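Local structure of angiotensin-converting enzyme (Anopheles gambiae, 6S1Y) at residues A[271-276]-A[396-401]; A[256-261]-A[348-353]; A[427-432]-A[570-575]; A[401-406]-A[531-536]; A[387-392]-A[498-503]. The protein is a zinc metallopeptidase of the angiotensin-converting enzyme family that probably cleaves dipeptides from the C-terminal ends of peptide substrates. All coordinates share one frame; numbering follows the deposited sequence.

Contact 1: A[271-276]-A[396-401]; sequences KLLDVT and STPKHL
The pyrrolidine ring of Pro398 is met at its CG corner by CD2 of Leu273, 4.0 Å away, the two side chains running at a slant to one another. Farther along both segments, CG1 of Val275 lies 4.1 Å from CD1 of Leu401. These two apolar pairs carry the contact; the loop 271-276 and the first turn of helix 398-403 bury 174 Å² between them. Leu401 has CG anti to its carbonyl carbon (chi1 -59°), which sends CD1 across to the valine. The polar groups take no part across the contact; some shape the ends of their own segments. In an Asx turn Asp274 OD1 accepts from Thr276 OG1 on its syn side and from Thr276 N, which sits above the carboxylate plane 3.0 Å from that oxygen. On the other segment Thr397 is the N-cap: its OG1 takes an almost straight bond from His400 N, 3.1 Å long. Val275 is likewise at an N-cap position, just before helix 276-281. Around them, Gln420 of helix 414-429 touches both Leu273 and Pro398, Leu407 packs on Leu273, and Met349 at the start of helix 349-368 lies against Val275.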
# COMPACT_ATOMS: atom_id res chain seq x y z
N LYS A 271 24.23 13.52 12.24
CA LYS A 271 23.47 12.35 12.63
C LYS A 271 22.48 11.96 11.54
O LYS A 271 21.74 12.79 11.01
CB LYS A 271 22.73 12.61 13.94
CG LYS A 271 22.11 11.37 14.52
CD LYS A 271 23.19 10.51 15.16
CE LYS A 271 22.64 9.15 15.57
NZ LYS A 271 23.70 8.32 16.15
N LEU A 272 22.48 10.67 11.23
CA LEU A 272 21.54 10.04 10.31
C LEU A 272 20.59 9.12 11.08
O LEU A 272 20.84 8.77 12.24
CB LEU A 272 22.31 9.26 9.24
CG LEU A 272 23.30 10.13 8.45
CD1 LEU A 272 23.99 9.32 7.38
CD2 LEU A 272 22.60 11.32 7.80
N LEU A 273 19.50 8.74 10.44
CA LEU A 273 18.39 8.11 11.13
C LEU A 273 18.02 6.75 10.55
O LEU A 273 16.83 6.40 10.51
CB LEU A 273 17.17 9.03 11.10
CG LEU A 273 17.37 10.36 11.82
CD1 LEU A 273 16.31 11.33 11.34
CD2 LEU A 273 17.31 10.18 13.32
N ASP A 274 19.00 5.99 10.08
CA ASP A 274 18.79 4.58 9.74
C ASP A 274 19.26 3.73 10.93
O ASP A 274 20.46 3.67 11.23
CB ASP A 274 19.53 4.19 8.46
CG ASP A 274 19.17 2.78 8.00
OD1 ASP A 274 18.42 2.09 8.73
OD2 ASP A 274 19.64 2.37 6.90
N VAL A 275 18.32 3.07 11.58
CA VAL A 275 18.57 2.31 12.79
C VAL A 275 18.82 0.83 12.49
O VAL A 275 18.78 -0.00 13.40
CB VAL A 275 17.44 2.47 13.81
CG1 VAL A 275 17.16 3.91 14.05
CG2 VAL A 275 16.17 1.76 13.32
N THR A 276 19.06 0.49 11.23
CA THR A 276 19.26 -0.90 10.87
C THR A 276 20.44 -1.50 11.62
O THR A 276 20.34 -2.60 12.18
CB THR A 276 19.46 -1.07 9.37
OG1 THR A 276 18.25 -0.73 8.68
CG2 THR A 276 19.85 -2.51 9.04
N SER A 396 8.97 6.75 13.66
CA SER A 396 10.09 7.24 12.88
C SER A 396 10.79 8.42 13.54
O SER A 396 11.93 8.70 13.19
CB SER A 396 9.61 7.62 11.48
OG SER A 396 8.80 8.80 11.51
N THR A 397 10.14 9.08 14.49
CA THR A 397 10.73 10.27 15.10
C THR A 397 12.01 9.91 15.86
O THR A 397 12.12 8.82 16.44
CB THR A 397 9.76 10.93 16.07
OG1 THR A 397 9.46 10.01 17.12
CG2 THR A 397 8.50 11.35 15.35
N PRO A 398 12.99 10.82 15.88
CA PRO A 398 14.12 10.64 16.79
C PRO A 398 13.70 10.43 18.23
O PRO A 398 14.28 9.59 18.93
CB PRO A 398 14.92 11.93 16.60
CG PRO A 398 14.58 12.39 15.24
CD PRO A 398 13.12 12.03 15.05
N LYS A 399 12.68 11.16 18.70
CA LYS A 399 12.18 10.98 20.06
C LYS A 399 11.91 9.51 20.37
O LYS A 399 12.47 8.95 21.32
CB LYS A 399 10.91 11.82 20.22
CG LYS A 399 10.19 11.65 21.53
CD LYS A 399 8.88 12.44 21.52
CE LYS A 399 9.13 13.94 21.50
NZ LYS A 399 7.88 14.71 21.21
N HIS A 400 11.07 8.86 19.57
CA HIS A 400 10.68 7.48 19.86
C HIS A 400 11.87 6.53 19.74
O HIS A 400 12.07 5.65 20.59
CB HIS A 400 9.56 7.04 18.93
CG HIS A 400 8.97 5.71 19.28
ND1 HIS A 400 7.92 5.57 20.16
CD2 HIS A 400 9.30 4.46 18.88
CE1 HIS A 400 7.63 4.28 20.29
NE2 HIS A 400 8.45 3.59 19.52
N LEU A 401 12.66 6.67 18.68
CA LEU A 401 13.79 5.77 18.49
C LEU A 401 14.79 5.88 19.63
O LEU A 401 15.50 4.92 19.92
CB LEU A 401 14.47 6.07 17.16
CG LEU A 401 13.54 5.93 15.94
CD1 LEU A 401 14.14 6.60 14.72
CD2 LEU A 401 13.23 4.44 15.70

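Contact 2: A[256-261]-A[348-353]; sequences TWDNIA and NMREFF
Arg350 leaves its helix with CG opposite the backbone N (chi1 -172°), runs straight through CD and then bends at chi3 (67°), which lays its guanidinium beside Asn259. Asp258 meets it with CG between backbone N and carbonyl carbon (chi1 54°), so that OD2 rests against the aliphatic part of the arginine, 3.4 Å from Arg350 CD. The charged groups themselves stay apart, with Asp258 OD2 4.7 Å from Arg350 NE; any attraction would be that of opposite charges nearby, not of a salt bridge. Asn259 crosses the arginine at about a right angle, its amide steeply turned against the guanidinium. Its OD1 comes within 2.9 Å of Arg350 NH2, while ND2 lies over a guanidinium face and donates to the carbonyl of Gly250. Thr256 OG1 donates to Asp258 OD1 over 3.2 Å and steadies the carboxylate. At the helix start Asn348 OD1 caps Glu351 N at 2.8 Å. The contact joins the short 3-10 turn 258-259 to the head of helix 349-368, which farther on bears zinc ligands His357 and His361. Helix 135-145 closes in with Thr140 and Ala144 on Arg350, and helix 414-429 places Thr427 against Asp258.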
# COMPACT_ATOMS: atom_id res chain seq x y z
N THR A 256 9.37 4.31 -3.49
CA THR A 256 9.90 5.01 -2.33
C THR A 256 11.41 5.00 -2.47
O THR A 256 11.97 4.02 -2.98
CB THR A 256 9.48 4.35 -1.01
OG1 THR A 256 9.83 2.97 -1.05
CG2 THR A 256 7.97 4.45 -0.80
N TRP A 257 12.06 6.07 -2.05
CA TRP A 257 13.50 6.20 -2.24
C TRP A 257 14.25 6.18 -0.91
O TRP A 257 15.39 6.64 -0.86
CB TRP A 257 13.82 7.48 -3.02
CG TRP A 257 13.00 7.70 -4.27
CD1 TRP A 257 12.29 6.77 -4.97
CD2 TRP A 257 12.82 8.94 -4.95
NE1 TRP A 257 11.67 7.36 -6.04
CE2 TRP A 257 11.98 8.69 -6.05
CE3 TRP A 257 13.27 10.25 -4.73
CZ2 TRP A 257 11.59 9.71 -6.93
CZ3 TRP A 257 12.87 11.26 -5.60
CH2 TRP A 257 12.04 10.98 -6.69
N ASP A 258 13.64 5.64 0.14
CA ASP A 258 14.26 5.57 1.45
C ASP A 258 15.64 4.93 1.43
O ASP A 258 16.52 5.33 2.19
CB ASP A 258 13.34 4.81 2.42
CG ASP A 258 12.94 3.42 1.91
OD1 ASP A 258 12.37 3.32 0.79
OD2 ASP A 258 13.18 2.43 2.63
N ASN A 259 15.86 3.95 0.54
CA ASN A 259 17.14 3.23 0.52
C ASN A 259 18.30 4.06 -0.01
O ASN A 259 19.46 3.68 0.19
CB ASN A 259 17.04 1.95 -0.31
CG ASN A 259 16.25 0.87 0.40
OD1 ASN A 259 16.42 0.65 1.60
ND2 ASN A 259 15.37 0.19 -0.34
N ILE A 260 18.05 5.19 -0.69
CA ILE A 260 19.14 6.07 -1.05
C ILE A 260 19.14 7.35 -0.21
O ILE A 260 19.80 8.33 -0.58
CB ILE A 260 19.15 6.38 -2.56
CG1 ILE A 260 17.82 6.96 -3.06
CG2 ILE A 260 19.47 5.11 -3.36
CD1 ILE A 260 17.62 8.44 -2.75
N ALA A 261 18.44 7.36 0.92
CA ALA A 261 18.37 8.57 1.73
C ALA A 261 19.75 8.98 2.25
O ALA A 261 20.17 10.13 2.11
CB ALA A 261 17.40 8.40 2.89
N ASN A 348 15.68 -5.05 9.28
CA ASN A 348 16.13 -3.71 8.93
C ASN A 348 14.99 -2.73 9.20
O ASN A 348 13.86 -3.13 9.49
CB ASN A 348 16.60 -3.63 7.46
CG ASN A 348 15.51 -4.00 6.48
OD1 ASN A 348 14.49 -3.32 6.38
ND2 ASN A 348 15.72 -5.08 5.75
N MET A 349 15.31 -1.44 9.09
CA MET A 349 14.35 -0.41 9.46
C MET A 349 13.15 -0.38 8.51
O MET A 349 12.00 -0.27 8.96
CB MET A 349 15.03 0.96 9.49
CG MET A 349 14.13 2.08 9.96
SD MET A 349 14.97 3.67 10.20
CE MET A 349 15.29 4.15 8.51
N ARG A 350 13.41 -0.45 7.20
CA ARG A 350 12.32 -0.51 6.23
C ARG A 350 11.29 -1.57 6.63
O ARG A 350 10.10 -1.29 6.76
CB ARG A 350 12.92 -0.80 4.85
CG ARG A 350 11.96 -0.73 3.66
CD ARG A 350 12.74 -0.93 2.36
NE ARG A 350 13.28 -2.29 2.24
CZ ARG A 350 14.54 -2.64 2.52
NH1 ARG A 350 14.90 -3.91 2.37
NH2 ARG A 350 15.44 -1.74 2.95
N GLU A 351 11.75 -2.80 6.87
CA GLU A 351 10.85 -3.89 7.24
C GLU A 351 10.18 -3.63 8.59
O GLU A 351 9.03 -4.03 8.80
CB GLU A 351 11.63 -5.21 7.27
CG GLU A 351 12.09 -5.74 5.91
CD GLU A 351 11.07 -6.68 5.25
OE1 GLU A 351 11.26 -7.05 4.07
OE2 GLU A 351 10.07 -7.03 5.90
N PHE A 352 10.87 -2.96 9.51
CA PHE A 352 10.24 -2.58 10.77
C PHE A 352 8.98 -1.76 10.54
O PHE A 352 7.98 -1.95 11.24
CB PHE A 352 11.24 -1.79 11.63
CG PHE A 352 10.93 -1.78 13.10
CD1 PHE A 352 10.33 -2.87 13.72
CD2 PHE A 352 11.27 -0.69 13.88
CE1 PHE A 352 10.08 -2.87 15.11
CE2 PHE A 352 11.02 -0.67 15.26
CZ PHE A 352 10.43 -1.77 15.87
N PHE A 353 9.00 -0.83 9.55
CA PHE A 353 7.80 -0.06 9.22
C PHE A 353 6.75 -0.93 8.54
O PHE A 353 5.55 -0.74 8.77
CB PHE A 353 8.14 1.15 8.33
CG PHE A 353 8.99 2.16 9.01
CD1 PHE A 353 8.65 2.65 10.27
CD2 PHE A 353 10.18 2.59 8.44
CE1 PHE A 353 9.46 3.55 10.93
CE2 PHE A 353 11.00 3.48 9.09
CZ PHE A 353 10.65 3.97 10.34

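Contact 3: A[427-432]-A[570-575]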
# COMPACT_ATOMS: atom_id res chain seq x y z
N THR A 427 11.05 8.96 1.71
CA THR A 427 10.37 7.74 2.11
C THR A 427 8.90 7.80 1.74
O THR A 427 8.35 6.83 1.22
CB THR A 427 10.50 7.52 3.63
OG1 THR A 427 11.88 7.43 4.00
CG2 THR A 427 9.76 6.25 4.05
N LYS A 428 8.24 8.93 2.02
CA LYS A 428 6.79 9.04 1.95
C LYS A 428 6.28 10.01 0.89
O LYS A 428 5.31 9.70 0.21
CB LYS A 428 6.21 9.45 3.32
CG LYS A 428 6.69 8.53 4.47
CD LYS A 428 5.76 8.50 5.66
CE LYS A 428 4.43 7.78 5.33
NZ LYS A 428 4.46 6.28 5.39
N LEU A 429 6.89 11.18 0.73
CA LEU A 429 6.28 12.14 -0.18
C LEU A 429 6.33 11.63 -1.61
O LEU A 429 5.36 11.79 -2.36
CB LEU A 429 6.95 13.50 -0.06
CG LEU A 429 6.29 14.52 -0.97
CD1 LEU A 429 4.90 14.87 -0.47
CD2 LEU A 429 7.13 15.76 -1.05
N VAL A 430 7.45 11.02 -2.03
CA VAL A 430 7.59 10.61 -3.42
C VAL A 430 6.61 9.51 -3.81
O VAL A 430 6.41 9.25 -5.01
CB VAL A 430 9.03 10.13 -3.71
CG1 VAL A 430 10.04 11.19 -3.33
CG2 VAL A 430 9.31 8.85 -3.00
N PHE A 431 5.99 8.85 -2.84
CA PHE A 431 5.11 7.71 -3.14
C PHE A 431 3.77 8.17 -3.71
O PHE A 431 3.14 7.45 -4.50
CB PHE A 431 4.96 6.89 -1.85
CG PHE A 431 3.96 5.78 -1.94
CD1 PHE A 431 4.30 4.56 -2.49
CD2 PHE A 431 2.69 5.94 -1.43
CE1 PHE A 431 3.38 3.55 -2.58
CE2 PHE A 431 1.76 4.93 -1.53
CZ PHE A 431 2.11 3.74 -2.11
N LEU A 432 3.31 9.36 -3.36
CA LEU A 432 1.99 9.79 -3.81
C LEU A 432 1.88 9.87 -5.33
O LEU A 432 0.94 9.27 -5.88
CB LEU A 432 1.64 11.12 -3.14
CG LEU A 432 1.31 10.89 -1.66
CD1 LEU A 432 1.91 11.92 -0.80
CD2 LEU A 432 -0.19 10.85 -1.46
N ASP A 570 -3.97 19.43 3.60
CA ASP A 570 -3.45 20.44 4.52
C ASP A 570 -2.42 19.84 5.46
O ASP A 570 -1.30 20.36 5.60
CB ASP A 570 -4.63 21.05 5.30
CG ASP A 570 -4.19 22.05 6.38
OD1 ASP A 570 -3.02 22.49 6.39
OD2 ASP A 570 -5.06 22.42 7.22
N ALA A 571 -2.76 18.70 6.07
CA ALA A 571 -1.89 18.09 7.08
C ALA A 571 -0.54 17.70 6.49
O ALA A 571 0.51 18.01 7.06
CB ALA A 571 -2.58 16.87 7.70
N ILE A 572 -0.55 17.03 5.34
CA ILE A 572 0.71 16.55 4.77
C ILE A 572 1.54 17.70 4.21
O ILE A 572 2.77 17.67 4.30
CB ILE A 572 0.46 15.46 3.70
CG1 ILE A 572 1.79 14.85 3.28
CG2 ILE A 572 -0.27 16.01 2.50
CD1 ILE A 572 1.68 13.76 2.22
N LEU A 573 0.92 18.74 3.67
CA LEU A 573 1.70 19.92 3.26
C LEU A 573 2.31 20.63 4.46
O LEU A 573 3.43 21.14 4.37
CB LEU A 573 0.82 20.90 2.48
CG LEU A 573 0.36 20.37 1.12
CD1 LEU A 573 -0.65 21.33 0.46
CD2 LEU A 573 1.56 20.15 0.22
N GLU A 574 1.62 20.65 5.61
CA GLU A 574 2.23 21.21 6.82
C GLU A 574 3.40 20.36 7.28
O GLU A 574 4.44 20.90 7.70
CB GLU A 574 1.18 21.32 7.95
CG GLU A 574 1.72 21.91 9.26
CD GLU A 574 0.70 21.90 10.42
OE1 GLU A 574 -0.51 21.64 10.20
OE2 GLU A 574 1.13 22.14 11.58
N TYR A 575 3.25 19.04 7.22
CA TYR A 575 4.29 18.14 7.68
C TYR A 575 5.59 18.39 6.94
O TYR A 575 6.68 18.44 7.54
CB TYR A 575 3.83 16.68 7.50
CG TYR A 575 4.76 15.63 8.03
CD1 TYR A 575 5.81 15.15 7.25
CD2 TYR A 575 4.57 15.08 9.29
CE1 TYR A 575 6.66 14.17 7.72
CE2 TYR A 575 5.43 14.09 9.78
CZ TYR A 575 6.48 13.64 8.98
OH TYR A 575 7.33 12.67 9.42
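Leu429 and Ile572 are the closest residues of the two backbones, their CA atoms 8.7 Å apart, so the gap between the junction of helices 414-429 and 431-447 (residues 427-432) and the short helix 570-575 is bridged by side chains alone. Ile572 is the residue both leucines touch. With CG1 opposite the backbone N (chi1 -172°) and CD1 in turn fully extended (chi2 180°), it pushes its terminal methyl straight out from the helix. That methyl meets Leu432 tip to tip, Ile572 CD1 standing 3.5 Å from Leu432 CD1, which is close for two methyl groups. Leu432 has a second torsion well away from a staggered value (138°), in keeping with a tight fit there. Leu429 touches the same isoleucine methyl more loosely, with its CD1 4.3 Å from Ile572 CD1. Lys428 starts out toward the helix but turns its amine away to a weak bond with the hydroxyl of Tyr501, and Phe431 faces the other way, into the pocket of the bound ligand. The touching groups are all apolar, and the segments bury 93 Å² between them, behind a pocket wall. Helix 495-514 lies alongside, with Tyr501 against Leu432 and Phe505 against Ile572. Tyr575 meets Phe505 edge-to-face and also packs on Leu393 of helix 381-395, while helix 203-233 borders the patch through Val430 and Leu573.

Contact 4: A[401-406]-A[531-536]; sequences LKKVGL and DIYQST
The carboxylate of Asp531 is gripped by two donors that both stand well above its plane, Lys403 NZ at OD2 and Tyr533 N at OD1. The lysine bond is a salt bridge of 2.8 Å between Lys403 NZ and Asp531 OD2, with the amine 43° out of the carboxylate plane. The backbone bond, 3.0 Å from Tyr533 N to Asp531 OD1, closes an Asx turn. Lys403 and Asp531 approach from opposite directions: the lysine chain is extended beyond CG, and Asp531 holds CG opposite its backbone N (chi1 -174°), which aims the acid at the helix. On the way Lys403 CD brushes the phenol ring obliquely, 4.2 Å from Tyr533 CD2, while Gln534 CG sits over a face of that ring. A water completes the link. It accepts from Lys403 NZ at 3.1 Å and donates to Tyr533 O at 2.8 Å and to Gln534 OE1 at 3.0 Å. The loop bends in a type II turn from Ile532 to Ser535, with Gln534 at positive phi, and the helix ends in a Schellman motif at Gly405. Asp531 OD2 is also hydrogen-bonded to His400 ND1, whose ring meets Tyr533 edge-to-face, and Tyr533 OH bonds to Asp295. With a lysine, a histidine and a backbone N-H on one buried acid, Asp531 is probably held ionised and its rotation fixed, so that the loop is pinned by charge to the end of helix 398-403.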
# COMPACT_ATOMS: atom_id res chain seq x y z
N LEU A 401 12.66 6.67 18.68
CA LEU A 401 13.79 5.77 18.49
C LEU A 401 14.79 5.88 19.63
O LEU A 401 15.50 4.92 19.92
CB LEU A 401 14.47 6.07 17.16
CG LEU A 401 13.54 5.93 15.94
CD1 LEU A 401 14.14 6.60 14.72
CD2 LEU A 401 13.23 4.44 15.70
N LYS A 402 14.87 7.06 20.26
CA LYS A 402 15.73 7.20 21.44
C LYS A 402 15.12 6.47 22.63
O LYS A 402 15.79 5.69 23.30
CB LYS A 402 15.97 8.68 21.74
CG LYS A 402 17.11 9.29 20.92
CD LYS A 402 17.61 10.62 21.49
CE LYS A 402 16.83 11.81 20.94
NZ LYS A 402 16.79 12.95 21.91
N LYS A 403 13.81 6.67 22.87
CA LYS A 403 13.12 5.93 23.92
C LYS A 403 13.45 4.44 23.88
O LYS A 403 13.91 3.87 24.87
CB LYS A 403 11.60 6.12 23.78
CG LYS A 403 11.05 7.39 24.39
CD LYS A 403 9.53 7.50 24.15
CE LYS A 403 9.04 8.94 24.33
NZ LYS A 403 7.76 9.21 23.62
N VAL A 404 13.19 3.79 22.73
CA VAL A 404 13.37 2.35 22.60
C VAL A 404 14.81 1.97 22.38
O VAL A 404 15.12 0.78 22.15
CB VAL A 404 12.50 1.79 21.45
CG1 VAL A 404 11.05 2.20 21.64
CG2 VAL A 404 13.00 2.29 20.08
N GLY A 405 15.72 2.92 22.43
CA GLY A 405 17.13 2.59 22.41
C GLY A 405 17.71 2.31 21.05
O GLY A 405 18.85 1.82 20.99
N LEU A 406 16.99 2.60 19.96
CA LEU A 406 17.52 2.30 18.64
C LEU A 406 18.35 3.43 18.07
O LEU A 406 19.01 3.23 17.05
CB LEU A 406 16.39 1.98 17.67
CG LEU A 406 15.82 0.58 17.81
CD1 LEU A 406 14.52 0.47 17.07
CD2 LEU A 406 16.81 -0.46 17.33
N ASP A 531 5.34 12.01 19.13
CA ASP A 531 5.27 10.58 19.42
C ASP A 531 4.02 10.31 20.26
O ASP A 531 3.90 10.81 21.38
CB ASP A 531 6.53 10.11 20.16
CG ASP A 531 6.56 8.61 20.37
OD1 ASP A 531 5.71 7.93 19.78
OD2 ASP A 531 7.44 8.10 21.10
N ILE A 532 3.09 9.52 19.72
CA ILE A 532 1.86 9.22 20.45
C ILE A 532 1.99 7.93 21.26
O ILE A 532 0.99 7.39 21.75
CB ILE A 532 0.64 9.13 19.52
CG1 ILE A 532 0.72 7.87 18.64
CG2 ILE A 532 0.51 10.37 18.70
CD1 ILE A 532 -0.56 7.65 17.85
N TYR A 533 3.20 7.40 21.37
CA TYR A 533 3.45 6.25 22.23
C TYR A 533 2.98 6.51 23.66
O TYR A 533 3.37 7.51 24.28
CB TYR A 533 4.95 5.93 22.20
CG TYR A 533 5.39 4.68 22.95
CD1 TYR A 533 4.88 3.43 22.63
CD2 TYR A 533 6.34 4.76 23.97
CE1 TYR A 533 5.30 2.28 23.33
CE2 TYR A 533 6.76 3.62 24.67
CZ TYR A 533 6.24 2.39 24.34
OH TYR A 533 6.68 1.27 25.03
N GLN A 534 2.14 5.61 24.18
CA GLN A 534 1.60 5.62 25.54
C GLN A 534 0.53 6.68 25.75
O GLN A 534 0.30 7.10 26.87
CB GLN A 534 2.70 5.83 26.60
CG GLN A 534 3.78 4.77 26.54
CD GLN A 534 4.93 5.02 27.48
OE1 GLN A 534 5.45 6.14 27.58
NE2 GLN A 534 5.37 3.96 28.16
N SER A 535 -0.12 7.13 24.68
CA SER A 535 -1.20 8.11 24.82
C SER A 535 -2.53 7.39 24.68
O SER A 535 -3.10 7.31 23.59
CB SER A 535 -1.08 9.23 23.79
OG SER A 535 -2.28 10.01 23.82
N THR A 536 -3.05 6.89 25.81
CA THR A 536 -4.37 6.28 25.82
C THR A 536 -5.45 7.27 25.37
O THR A 536 -6.49 6.86 24.84
CB THR A 536 -4.69 5.71 27.21
OG1 THR A 536 -4.71 6.76 28.19
CG2 THR A 536 -3.65 4.69 27.63
O HOH W 1 5.58 8.45 25.70

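Contact 5: A[387-392]-A[498-503]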
# COMPACT_ATOMS: atom_id res chain seq x y z
N VAL A 387 -3.82 2.90 8.93
CA VAL A 387 -3.77 2.70 10.38
C VAL A 387 -2.33 2.48 10.86
O VAL A 387 -1.85 3.17 11.76
CB VAL A 387 -4.67 1.53 10.82
CG1 VAL A 387 -4.44 1.25 12.29
CG2 VAL A 387 -6.12 1.82 10.51
N GLY A 388 -1.66 1.46 10.31
CA GLY A 388 -0.31 1.18 10.74
C GLY A 388 0.66 2.30 10.39
O GLY A 388 1.62 2.55 11.12
N ASP A 389 0.42 2.98 9.26
CA ASP A 389 1.32 4.07 8.87
C ASP A 389 1.26 5.22 9.87
O ASP A 389 2.28 5.88 10.10
CB ASP A 389 0.98 4.54 7.46
CG ASP A 389 1.47 3.57 6.38
OD1 ASP A 389 2.07 2.51 6.71
OD2 ASP A 389 1.22 3.87 5.18
N VAL A 390 0.11 5.46 10.50
CA VAL A 390 0.05 6.48 11.55
C VAL A 390 1.01 6.13 12.68
O VAL A 390 1.77 6.98 13.15
CB VAL A 390 -1.39 6.64 12.07
CG1 VAL A 390 -1.41 7.45 13.36
CG2 VAL A 390 -2.26 7.32 10.99
N LEU A 391 1.01 4.87 13.12
CA LEU A 391 2.00 4.47 14.11
C LEU A 391 3.41 4.68 13.57
O LEU A 391 4.28 5.17 14.29
CB LEU A 391 1.81 3.01 14.54
CG LEU A 391 0.51 2.57 15.21
CD1 LEU A 391 0.75 1.41 16.18
CD2 LEU A 391 -0.15 3.72 15.91
N SER A 392 3.65 4.29 12.31
CA SER A 392 5.00 4.41 11.77
C SER A 392 5.47 5.86 11.77
O SER A 392 6.67 6.11 11.91
CB SER A 392 5.06 3.85 10.34
OG SER A 392 4.98 2.45 10.36
N PHE A 498 -2.75 5.80 -2.10
CA PHE A 498 -2.77 7.25 -2.28
C PHE A 498 -3.63 7.92 -1.21
O PHE A 498 -3.20 8.88 -0.55
CB PHE A 498 -3.31 7.59 -3.69
CG PHE A 498 -3.30 9.06 -4.00
CD1 PHE A 498 -4.33 9.88 -3.55
CD2 PHE A 498 -2.27 9.63 -4.72
CE1 PHE A 498 -4.31 11.25 -3.83
CE2 PHE A 498 -2.25 10.98 -5.01
CZ PHE A 498 -3.28 11.79 -4.55
N VAL A 499 -4.84 7.43 -1.01
CA VAL A 499 -5.72 8.00 0.00
C VAL A 499 -5.08 7.88 1.38
O VAL A 499 -5.04 8.85 2.15
CB VAL A 499 -7.10 7.31 -0.05
CG1 VAL A 499 -8.01 7.81 1.03
CG2 VAL A 499 -7.74 7.57 -1.39
N SER A 500 -4.54 6.71 1.70
CA SER A 500 -3.84 6.52 2.96
C SER A 500 -2.75 7.57 3.18
O SER A 500 -2.60 8.10 4.28
CB SER A 500 -3.21 5.14 3.01
OG SER A 500 -2.34 5.07 4.13
N TYR A 501 -1.93 7.81 2.16
CA TYR A 501 -0.79 8.70 2.35
C TYR A 501 -1.23 10.15 2.55
O TYR A 501 -0.51 10.92 3.19
CB TYR A 501 0.19 8.56 1.18
CG TYR A 501 1.25 7.51 1.47
CD1 TYR A 501 0.90 6.18 1.66
CD2 TYR A 501 2.59 7.86 1.59
CE1 TYR A 501 1.86 5.22 1.96
CE2 TYR A 501 3.56 6.89 1.89
CZ TYR A 501 3.18 5.58 2.08
OH TYR A 501 4.11 4.62 2.37
N VAL A 502 -2.42 10.52 2.09
CA VAL A 502 -2.99 11.81 2.45
C VAL A 502 -3.60 11.78 3.86
O VAL A 502 -3.22 12.55 4.75
CB VAL A 502 -4.05 12.25 1.42
CG1 VAL A 502 -4.66 13.59 1.85
CG2 VAL A 502 -3.47 12.31 0.02
N ILE A 503 -4.59 10.90 4.08
CA ILE A 503 -5.36 11.00 5.32
C ILE A 503 -4.55 10.58 6.53
O ILE A 503 -4.83 11.03 7.65
CB ILE A 503 -6.67 10.16 5.29
CG1 ILE A 503 -6.37 8.67 5.29
CG2 ILE A 503 -7.49 10.55 4.09
CD1 ILE A 503 -7.61 7.82 5.14
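Asp389 and Tyr501 cross at about a right angle, the carboxylate plane turned 85° from the plane of the phenol ring. The touching point is one oxygen: Asp389 OD2 lies 3.5 Å from Tyr501 CE1 and 4.1 Å from Tyr501 OH, approaching the ring obliquely. Ser500 stands beside it, with its OG 3.9 Å from Asp389 OD2, too long for a bond. Two helices face each other here, and Asp389 and Ser500 have the nearest CA atoms, 8.2 Å apart. Asp389 points at the other helix from the outset. Tyr501 sets off along the side, and with chi1 at -91°, away from a staggered value, its ring ends up near the acid. Although the segments bury only 96 Å² between them, all three touching residues are buried, and the acid finds its polar partners next door. Asp389 OD2 is hydrogen-bonded to Gln504 NE2 and Asp389 OD1 to His357 ND1. The tyrosine ring meets Phe431. Each carboxylate oxygen thus has its own partner, which fixes the rotation of the acid. Since His357 is a zinc ligand, Asp389 belongs to the second shell of the metal site and would be expected to orient, and perhaps polarise, that imidazole. Glu385, one turn earlier on the helix of Asp389, is itself a zinc ligand. An HExxH helix paired with a glutamate-bearing helix whose next turn offers an aspartate to the first histidine marks the gluzincin zinc site of this peptidase family.

In the fold
Contacts 1, 3 and 5 are buried, contact 4 is partly so, and contact 2 lies at the surface. Contacts 1 and 3 are purely apolar, while contact 5 sets a buried acid beside the zinc site. Contacts 2 and 4 each match an acid with a base, yet only contact 4 closes a salt bridge. Contacts 1 and 4 share helix 398-403 and Leu401. Contact 1 also touches contact 2, where Thr276 OG1 is probably bonded to Met349 N. Contacts 3 and 5, with centres about 10 Å apart, meet beside the ligand pocket, where Phe431 touches Tyr501, whereas contacts 1 and 4 are far out from the chain centre.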